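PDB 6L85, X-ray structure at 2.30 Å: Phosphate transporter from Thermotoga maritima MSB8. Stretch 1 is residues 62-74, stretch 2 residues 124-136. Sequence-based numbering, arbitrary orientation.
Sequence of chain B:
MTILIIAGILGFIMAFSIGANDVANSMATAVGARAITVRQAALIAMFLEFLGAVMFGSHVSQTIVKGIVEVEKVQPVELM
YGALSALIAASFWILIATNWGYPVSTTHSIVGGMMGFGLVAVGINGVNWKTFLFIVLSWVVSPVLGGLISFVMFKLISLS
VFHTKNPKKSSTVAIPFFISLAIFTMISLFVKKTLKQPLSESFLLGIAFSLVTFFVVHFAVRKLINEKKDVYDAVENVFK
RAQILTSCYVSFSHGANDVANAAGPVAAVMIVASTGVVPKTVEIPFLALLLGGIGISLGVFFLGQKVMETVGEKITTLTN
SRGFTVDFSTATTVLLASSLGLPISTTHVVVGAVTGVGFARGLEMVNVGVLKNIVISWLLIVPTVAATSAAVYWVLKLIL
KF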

ATOM      1  N   GLN B  62       8.163   3.866  20.876  1.00 37.50           N
ATOM      2  CA  GLN B  62       7.962   3.562  22.296  1.00 42.45           C
ATOM      3  C   GLN B  62       9.292   3.366  23.028  1.00 41.62           C
ATOM      4  O   GLN B  62       9.459   3.822  24.170  1.00 44.25           O
ATOM      5  N   THR B  63      10.255   2.694  22.385  1.00 39.11           N
ATOM      6  CA  THR B  63      11.548   2.470  23.031  1.00 40.93           C
ATOM      7  C   THR B  63      12.302   3.777  23.208  1.00 44.93           C
ATOM      8  O   THR B  63      12.902   4.021  24.257  1.00 44.36           O
ATOM      9  N   ILE B  64      12.280   4.638  22.195  1.00 42.06           N
ATOM     10  CA  ILE B  64      12.908   5.946  22.365  1.00 43.99           C
ATOM     11  C   ILE B  64      12.257   6.702  23.524  1.00 45.73           C
ATOM     12  O   ILE B  64      12.934   7.415  24.277  1.00 43.17           O
ATOM     13  N   VAL B  65      10.938   6.553  23.701  1.00 44.04           N
ATOM     14  CA  VAL B  65      10.284   7.324  24.757  1.00 42.92           C
ATOM     15  C   VAL B  65      10.698   6.817  26.150  1.00 48.82           C
ATOM     16  O   VAL B  65      10.989   7.621  27.045  1.00 49.63           O
ATOM     17  N   LYS B  66      10.768   5.497  26.366  1.00 46.21           N
ATOM     18  CA  LYS B  66      11.110   5.074  27.727  1.00 54.10           C
ATOM     19  C   LYS B  66      12.221   4.026  27.833  1.00 53.62           C
ATOM     20  O   LYS B  66      12.325   3.361  28.868  1.00 59.68           O
ATOM     21  N   GLY B  67      13.098   3.900  26.843  1.00 52.19           N
ATOM     22  CA  GLY B  67      14.123   2.866  26.912  1.00 43.53           C
ATOM     23  C   GLY B  67      15.525   3.389  27.152  1.00 49.74           C
ATOM     24  O   GLY B  67      16.454   2.608  27.388  1.00 50.34           O
ATOM     25  N   ILE B  68      15.692   4.712  27.110  1.00 48.54           N
ATOM     26  CA  ILE B  68      16.993   5.354  27.308  1.00 52.77           C
ATOM     27  C   ILE B  68      17.032   6.118  28.623  1.00 51.98           C
ATOM     28  O   ILE B  68      17.905   5.886  29.460  1.00 56.07           O
ATOM     29  N   VAL B  69      16.131   7.073  28.795  1.00 50.54           N
ATOM     30  CA  VAL B  69      16.007   7.812  30.043  1.00 51.83           C
ATOM     31  C   VAL B  69      15.132   7.008  30.988  1.00 53.72           C
ATOM     32  O   VAL B  69      14.168   6.361  30.561  1.00 55.37           O
ATOM     33  N   GLU B  70      15.499   6.994  32.270  1.00 49.11           N
ATOM     34  CA  GLU B  70      14.680   6.355  33.295  1.00 58.43           C
ATOM     35  C   GLU B  70      13.547   7.325  33.619  1.00 56.36           C
ATOM     36  O   GLU B  70      13.705   8.241  34.433  1.00 51.98           O
ATOM     37  N   VAL B  71      12.400   7.111  32.972  1.00 51.93           N
ATOM     38  CA  VAL B  71      11.325   8.102  32.961  1.00 53.41           C
ATOM     39  C   VAL B  71      10.792   8.361  34.373  1.00 53.39           C
ATOM     40  O   VAL B  71      10.580   9.513  34.766  1.00 53.49           O
ATOM     41  N   GLU B  72      10.629   7.312  35.178  1.00 57.48           N
ATOM     42  CA  GLU B  72      10.139   7.490  36.545  1.00 63.50           C
ATOM     43  C   GLU B  72      11.078   8.282  37.458  1.00 56.13           C
ATOM     44  O   GLU B  72      10.672   8.605  38.576  1.00 58.27           O
ATOM     45  N   LYS B  73      12.300   8.613  37.032  1.00 50.48           N
ATOM     46  CA  LYS B  73      13.213   9.377  37.885  1.00 55.50           C
ATOM     47  C   LYS B  73      13.332  10.828  37.478  1.00 55.30           C
ATOM     48  O   LYS B  73      14.013  11.596  38.165  1.00 57.39           O
ATOM     49  N   VAL B  74      12.726  11.209  36.367  1.00 51.64           N
ATOM     50  CA  VAL B  74      12.734  12.581  35.900  1.00 54.86           C
ATOM     51  C   VAL B  74      11.338  13.156  36.094  1.00 50.13           C
ATOM     52  O   VAL B  74      10.335  12.461  35.893  1.00 51.91           O
ATOM     53  N   ILE B 124      23.820   9.031  36.977  1.00 57.98           N
ATOM     54  CA  ILE B 124      23.869   7.627  36.559  1.00 57.73           C
ATOM     55  C   ILE B 124      22.498   6.954  36.646  1.00 60.52           C
ATOM     56  O   ILE B 124      22.206   6.016  35.890  1.00 59.58           O
ATOM     57  N   ASN B 125      21.632   7.424  37.550  1.00 55.33           N
ATOM     58  CA  ASN B 125      20.308   6.838  37.710  1.00 58.97           C
ATOM     59  C   ASN B 125      19.305   7.360  36.692  1.00 57.61           C
ATOM     60  O   ASN B 125      18.227   6.772  36.557  1.00 56.44           O
ATOM     61  N   GLY B 126      19.626   8.450  35.993  1.00 54.36           N
ATOM     62  CA  GLY B 126      18.769   8.994  34.955  1.00 60.26           C
ATOM     63  C   GLY B 126      18.750   8.213  33.659  1.00 57.78           C
ATOM     64  O   GLY B 126      17.977   8.556  32.761  1.00 58.72           O
ATOM     65  N   VAL B 127      19.567   7.170  33.535  1.00 56.20           N
ATOM     66  CA  VAL B 127      19.643   6.359  32.327  1.00 56.67           C
ATOM     67  C   VAL B 127      19.086   4.976  32.633  1.00 54.72           C
ATOM     68  O   VAL B 127      19.450   4.364  33.640  1.00 56.33           O
ATOM     69  N   ASN B 128      18.197   4.488  31.762  1.00 54.50           N
ATOM     70  CA  ASN B 128      17.608   3.150  31.863  1.00 54.02           C
ATOM     71  C   ASN B 128      18.632   2.125  31.357  1.00 58.83           C
ATOM     72  O   ASN B 128      18.578   1.653  30.214  1.00 52.08           O
ATOM     73  N   TRP B 129      19.569   1.747  32.251  1.00 56.12           N
ATOM     74  CA  TRP B 129      20.729   0.939  31.850  1.00 54.35           C
ATOM     75  C   TRP B 129      20.338  -0.459  31.379  1.00 52.07           C
ATOM     76  O   TRP B 129      20.964  -0.993  30.459  1.00 53.89           O
ATOM     77  N   LYS B 130      19.317  -1.071  31.976  1.00 53.54           N
ATOM     78  CA  LYS B 130      18.897  -2.400  31.530  1.00 53.88           C
ATOM     79  C   LYS B 130      18.562  -2.403  30.039  1.00 59.42           C
ATOM     80  O   LYS B 130      19.096  -3.212  29.270  1.00 61.00           O
ATOM     81  N   THR B 131      17.686  -1.483  29.609  1.00 58.39           N
ATOM     82  CA  THR B 131      17.279  -1.444  28.206  1.00 53.56           C
ATOM     83  C   THR B 131      18.388  -0.886  27.323  1.00 51.91           C
ATOM     84  O   THR B 131      18.659  -1.425  26.238  1.00 52.89           O
ATOM     85  N   PHE B 132      19.035   0.196  27.772  1.00 49.83           N
ATOM     86  CA  PHE B 132      20.120   0.775  26.993  1.00 51.48           C
ATOM     87  C   PHE B 132      21.177  -0.272  26.662  1.00 54.75           C
ATOM     88  O   PHE B 132      21.785  -0.231  25.582  1.00 51.32           O
ATOM     89  N   LEU B 133      21.368  -1.246  27.561  1.00 55.72           N
ATOM     90  CA  LEU B 133      22.334  -2.314  27.326  1.00 53.63           C
ATOM     91  C   LEU B 133      21.936  -3.174  26.135  1.00 50.05           C
ATOM     92  O   LEU B 133      22.776  -3.519  25.296  1.00 51.61           O
ATOM     93  N   PHE B 134      20.668  -3.590  26.088  1.00 48.25           N
ATOM     94  CA  PHE B 134      20.185  -4.374  24.958  1.00 52.49           C
ATOM     95  C   PHE B 134      20.227  -3.569  23.666  1.00 49.35           C
ATOM     96  O   PHE B 134      20.470  -4.133  22.595  1.00 50.98           O
ATOM     97  N   ILE B 135      20.048  -2.250  23.760  1.00 47.97           N
ATOM     98  CA  ILE B 135      20.140  -1.402  22.575  1.00 48.43           C
ATOM     99  C   ILE B 135      21.579  -1.394  22.038  1.00 50.57           C
ATOM    100  O   ILE B 135      21.808  -1.573  20.828  1.00 41.97           O
ATOM    101  N   VAL B 136      22.574  -1.236  22.927  1.00 48.05           N
ATOM    102  CA  VAL B 136      23.972  -1.259  22.471  1.00 45.26           C
ATOM    103  C   VAL B 136      24.320  -2.628  21.898  1.00 43.92           C
ATOM    104  O   VAL B 136      24.978  -2.743  20.847  1.00 48.33           O
TER

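Where two loops meet just before a helix begins, backbone pairing often sets the register and a few side chains finish the joint. The contact between residues 62-74 and 124-136 of this phosphate transporter illustrates the principle. It buries 543 Å² in all, and its polar centre is a single beta bridge, Val69 with Val127, their CA atoms 4.5 Å apart.

Stretch 2 opens with Ile124, whose side chain is out of reach of stretch 1. Its carbonyl O is nonetheless occupied, accepting from Trp129 NE1 at 2.5 Å, so the indole (chi1 m) folds back over its own segment while its CA-to-CB bond points away from stretch 1. Asn125, also m, points sideways and contributes mainly through its backbone: its O lies 3.5 Å from Glu70 CB and 3.8 Å from Lys73 CG, which places the aliphatic parts of two charged side chains against a carbonyl.

Gly126 has no side chain, and its carbonyl does the work. Gly126 O accepts from Glu70 N at 3.0 Å and also meets Val69 CA at 3.4 Å in a CA-H...O contact. Val127 (t) directs its side chain away overall, as does Val69 (t); the bridge thus brings their backbones together while the isopropyl groups spread outward. Val127 CA approaches Ile68 O at 3.4 Å.

Asn128 links the two stretches most fully. Its N donates to Ile68 O at 2.7 Å, completing the bridge, and its side chain, t and pointing toward stretch 1, serves both segments. Asn128 ND2 donates to Lys66 O at 3.1 Å, whereas Asn128 OD1 caps the helix by accepting a weak bond from Thr131 N at 3.3 Å. One amide therefore ties the start of this helix to the backbone of Lys66. Glu70, itself t and pointing toward stretch 2, lays OE1 3.3 Å from Asn128 CA.

Beyond the cap, methyl groups and a ring take over from hydrogen bonds. Lys130 leads its end away, but Thr131 (m) points in, with CG2 3.3 Å from Gly67 O. Gly67 leaves little room here: an ideal CB would sit a tight 3.1 Å from Thr131 CG2 and would clash with Thr63 O, at 2.7 Å. Phe132 (t) points sideways, and Ile68 CG2 reaches its CD1 at 4.5 Å, a loose apolar contact. Leu133 and Phe134 stay out of reach on the surface. One turn after Thr131, Ile135 (m, then t) points in again and sets CD1 3.9 Å from Thr63 CG2, closing the contact with methyl against methyl.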

ATOM      1  CB  GLN B  62       7.096   2.317  22.446  1.00 40.36           C
ATOM      2  CG  GLN B  62       5.641   2.541  22.101  1.00 47.61           C
ATOM      3  CD  GLN B  62       4.991   1.260  21.663  1.00 59.10           C
ATOM      4  OE1 GLN B  62       5.404   0.173  22.095  1.00 62.13           O
ATOM      5  NE2 GLN B  62       3.986   1.360  20.775  1.00 60.66           N
ATOM      6  CB  THR B  63      12.373   1.480  22.224  1.00 40.70           C
ATOM      7  OG1 THR B  63      11.614   0.279  22.057  1.00 37.74           O
ATOM      8  CG2 THR B  63      13.699   1.159  22.949  1.00 43.45           C
ATOM      9  CB  ILE B  64      12.858   6.755  21.053  1.00 36.73           C
ATOM     10  CG1 ILE B  64      13.671   6.042  19.966  1.00 37.47           C
ATOM     11  CG2 ILE B  64      13.366   8.189  21.258  1.00 31.16           C
ATOM     12  CD1 ILE B  64      15.134   5.819  20.303  1.00 41.99           C
ATOM     13  CB  VAL B  65       8.755   7.334  24.567  1.00 40.96           C
ATOM     14  CG1 VAL B  65       8.061   7.825  25.831  1.00 41.58           C
ATOM     15  CG2 VAL B  65       8.373   8.253  23.390  1.00 40.05           C
ATOM     16  CB  LYS B  66       9.863   4.570  28.457  1.00 55.09           C
ATOM     17  CG  LYS B  66       9.150   3.420  27.788  1.00 58.67           C
ATOM     18  CD  LYS B  66       8.008   2.936  28.681  1.00 68.61           C
ATOM     19  CE  LYS B  66       7.330   4.105  29.395  1.00 65.53           C
ATOM     20  NZ  LYS B  66       6.576   3.673  30.609  1.00 73.22           N
ATOM     21  CB  ILE B  68      17.346   6.280  26.123  1.00 50.37           C
ATOM     22  CG1 ILE B  68      16.944   5.637  24.801  1.00 47.56           C
ATOM     23  CG2 ILE B  68      18.842   6.645  26.150  1.00 47.99           C
ATOM     24  CD1 ILE B  68      17.001   6.610  23.649  1.00 55.41           C
ATOM     25  CB  VAL B  69      15.427   9.215  29.783  1.00 50.88           C
ATOM     26  CG1 VAL B  69      15.280  10.001  31.072  1.00 54.98           C
ATOM     27  CG2 VAL B  69      16.314   9.968  28.816  1.00 51.58           C
ATOM     28  CB  GLU B  70      15.511   6.005  34.526  1.00 56.41           C
ATOM     29  CG  GLU B  70      14.875   4.945  35.406  1.00 56.90           C
ATOM     30  CD  GLU B  70      14.665   3.634  34.687  1.00 67.65           C
ATOM     31  OE1 GLU B  70      15.655   2.883  34.522  1.00 69.51           O
ATOM     32  OE2 GLU B  70      13.512   3.355  34.282  1.00 70.62           O
ATOM     33  CB  VAL B  71      10.233   7.645  31.969  1.00 57.16           C
ATOM     34  CG1 VAL B  71       8.868   8.217  32.313  1.00 58.31           C
ATOM     35  CG2 VAL B  71      10.651   8.013  30.513  1.00 47.07           C
ATOM     36  CB  GLU B  72       9.857   6.132  37.186  1.00 64.11           C
ATOM     37  CG  GLU B  72       8.730   5.370  36.519  1.00 71.79           C
ATOM     38  CD  GLU B  72       8.790   3.879  36.811  1.00 94.43           C
ATOM     39  OE1 GLU B  72       8.543   3.076  35.881  1.00 96.72           O
ATOM     40  OE2 GLU B  72       9.085   3.513  37.972  1.00 96.96           O
ATOM     41  CB  LYS B  73      14.627   8.781  37.881  1.00 54.47           C
ATOM     42  CG  LYS B  73      14.670   7.277  37.848  1.00 60.96           C
ATOM     43  CD  LYS B  73      14.992   6.689  39.191  1.00 59.02           C
ATOM     44  CE  LYS B  73      15.014   5.174  39.093  1.00 69.22           C
ATOM     45  NZ  LYS B  73      15.073   4.545  40.447  1.00 75.62           N
ATOM     46  CB  VAL B  74      13.177  12.648  34.425  1.00 55.61           C
ATOM     47  CG1 VAL B  74      13.513  14.073  34.035  1.00 56.68           C
ATOM     48  CG2 VAL B  74      14.368  11.755  34.221  1.00 56.10           C
ATOM     49  CB  ILE B 124      24.927   6.876  37.402  1.00 60.32           C
ATOM     50  CG1 ILE B 124      26.324   7.421  37.107  1.00 64.28           C
ATOM     51  CG2 ILE B 124      24.903   5.375  37.131  1.00 55.24           C
ATOM     52  CD1 ILE B 124      26.725   7.284  35.662  1.00 60.17           C
ATOM     53  CB  ASN B 125      19.774   7.099  39.121  1.00 57.54           C
ATOM     54  CG  ASN B 125      20.227   6.043  40.118  1.00 73.94           C
ATOM     55  OD1 ASN B 125      20.794   5.013  39.740  1.00 75.69           O
ATOM     56  ND2 ASN B 125      19.983   6.293  41.396  1.00 75.60           N
ATOM     57  CB  VAL B 127      21.087   6.276  31.802  1.00 53.28           C
ATOM     58  CG1 VAL B 127      21.213   5.162  30.760  1.00 51.54           C
ATOM     59  CG2 VAL B 127      21.509   7.626  31.220  1.00 51.32           C
ATOM     60  CB  ASN B 128      16.298   3.118  31.074  1.00 54.66           C
ATOM     61  CG  ASN B 128      15.580   1.775  31.135  1.00 55.93           C
ATOM     62  OD1 ASN B 128      16.148   0.759  31.544  1.00 57.85           O
ATOM     63  ND2 ASN B 128      14.318   1.766  30.704  1.00 52.74           N
ATOM     64  CB  TRP B 129      21.751   0.850  32.998  1.00 56.47           C
ATOM     65  CG  TRP B 129      22.393   2.180  33.325  1.00 53.75           C
ATOM     66  CD1 TRP B 129      22.163   2.959  34.433  1.00 51.53           C
ATOM     67  CD2 TRP B 129      23.346   2.896  32.524  1.00 49.49           C
ATOM     68  NE1 TRP B 129      22.917   4.114  34.363  1.00 53.55           N
ATOM     69  CE2 TRP B 129      23.642   4.102  33.199  1.00 50.51           C
ATOM     70  CE3 TRP B 129      23.963   2.643  31.293  1.00 54.30           C
ATOM     71  CZ2 TRP B 129      24.540   5.042  32.691  1.00 53.25           C
ATOM     72  CZ3 TRP B 129      24.853   3.580  30.788  1.00 58.52           C
ATOM     73  CH2 TRP B 129      25.138   4.763  31.488  1.00 52.06           C
ATOM     74  CB  LYS B 130      17.696  -2.868  32.355  1.00 57.15           C
ATOM     75  CG  LYS B 130      16.865  -3.977  31.729  1.00 63.66           C
ATOM     76  CD  LYS B 130      17.423  -5.345  32.062  1.00 72.51           C
ATOM     77  CE  LYS B 130      16.353  -6.428  31.964  1.00 74.79           C
ATOM     78  NZ  LYS B 130      16.853  -7.727  32.524  1.00 83.33           N
ATOM     79  CB  THR B 131      15.998  -0.624  28.060  1.00 52.29           C
ATOM     80  OG1 THR B 131      14.934  -1.317  28.716  1.00 56.29           O
ATOM     81  CG2 THR B 131      15.631  -0.446  26.584  1.00 47.06           C
ATOM     82  CB  PHE B 132      20.735   1.954  27.751  1.00 51.47           C
ATOM     83  CG  PHE B 132      21.918   2.552  27.066  1.00 56.08           C
ATOM     84  CD1 PHE B 132      21.766   3.251  25.878  1.00 60.43           C
ATOM     85  CD2 PHE B 132      23.186   2.401  27.592  1.00 57.69           C
ATOM     86  CE1 PHE B 132      22.861   3.799  25.230  1.00 57.41           C
ATOM     87  CE2 PHE B 132      24.283   2.943  26.950  1.00 63.01           C
ATOM     88  CZ  PHE B 132      24.117   3.646  25.762  1.00 62.16           C
ATOM     89  CB  LEU B 133      22.457  -3.185  28.574  1.00 56.35           C
ATOM     90  CG  LEU B 133      23.763  -3.956  28.652  1.00 61.07           C
ATOM     91  CD1 LEU B 133      24.789  -3.083  29.365  1.00 65.50           C
ATOM     92  CD2 LEU B 133      23.551  -5.285  29.371  1.00 66.63           C
ATOM     93  CB  PHE B 134      18.773  -4.874  25.239  1.00 55.64           C
ATOM     94  CG  PHE B 134      18.727  -5.974  26.250  1.00 63.34           C
ATOM     95  CD1 PHE B 134      19.349  -7.177  25.997  1.00 64.75           C
ATOM     96  CD2 PHE B 134      18.077  -5.799  27.463  1.00 66.17           C
ATOM     97  CE1 PHE B 134      19.319  -8.197  26.926  1.00 75.91           C
ATOM     98  CE2 PHE B 134      18.040  -6.818  28.396  1.00 69.74           C
ATOM     99  CZ  PHE B 134      18.666  -8.017  28.130  1.00 70.11           C
ATOM    100  CB  ILE B 135      19.612   0.015  22.897  1.00 45.56           C
ATOM    101  CG1 ILE B 135      18.098  -0.027  23.183  1.00 45.09           C
ATOM    102  CG2 ILE B 135      19.944   1.007  21.774  1.00 43.36           C
ATOM    103  CD1 ILE B 135      17.512   1.279  23.781  1.00 40.26           C
ATOM    104  CB  VAL B 136      24.941  -0.863  23.604  1.00 52.75           C
ATOM    105  CG1 VAL B 136      26.372  -0.941  23.091  1.00 51.35           C
ATOM    106  CG2 VAL B 136      24.673   0.540  24.087  1.00 44.34           C
TER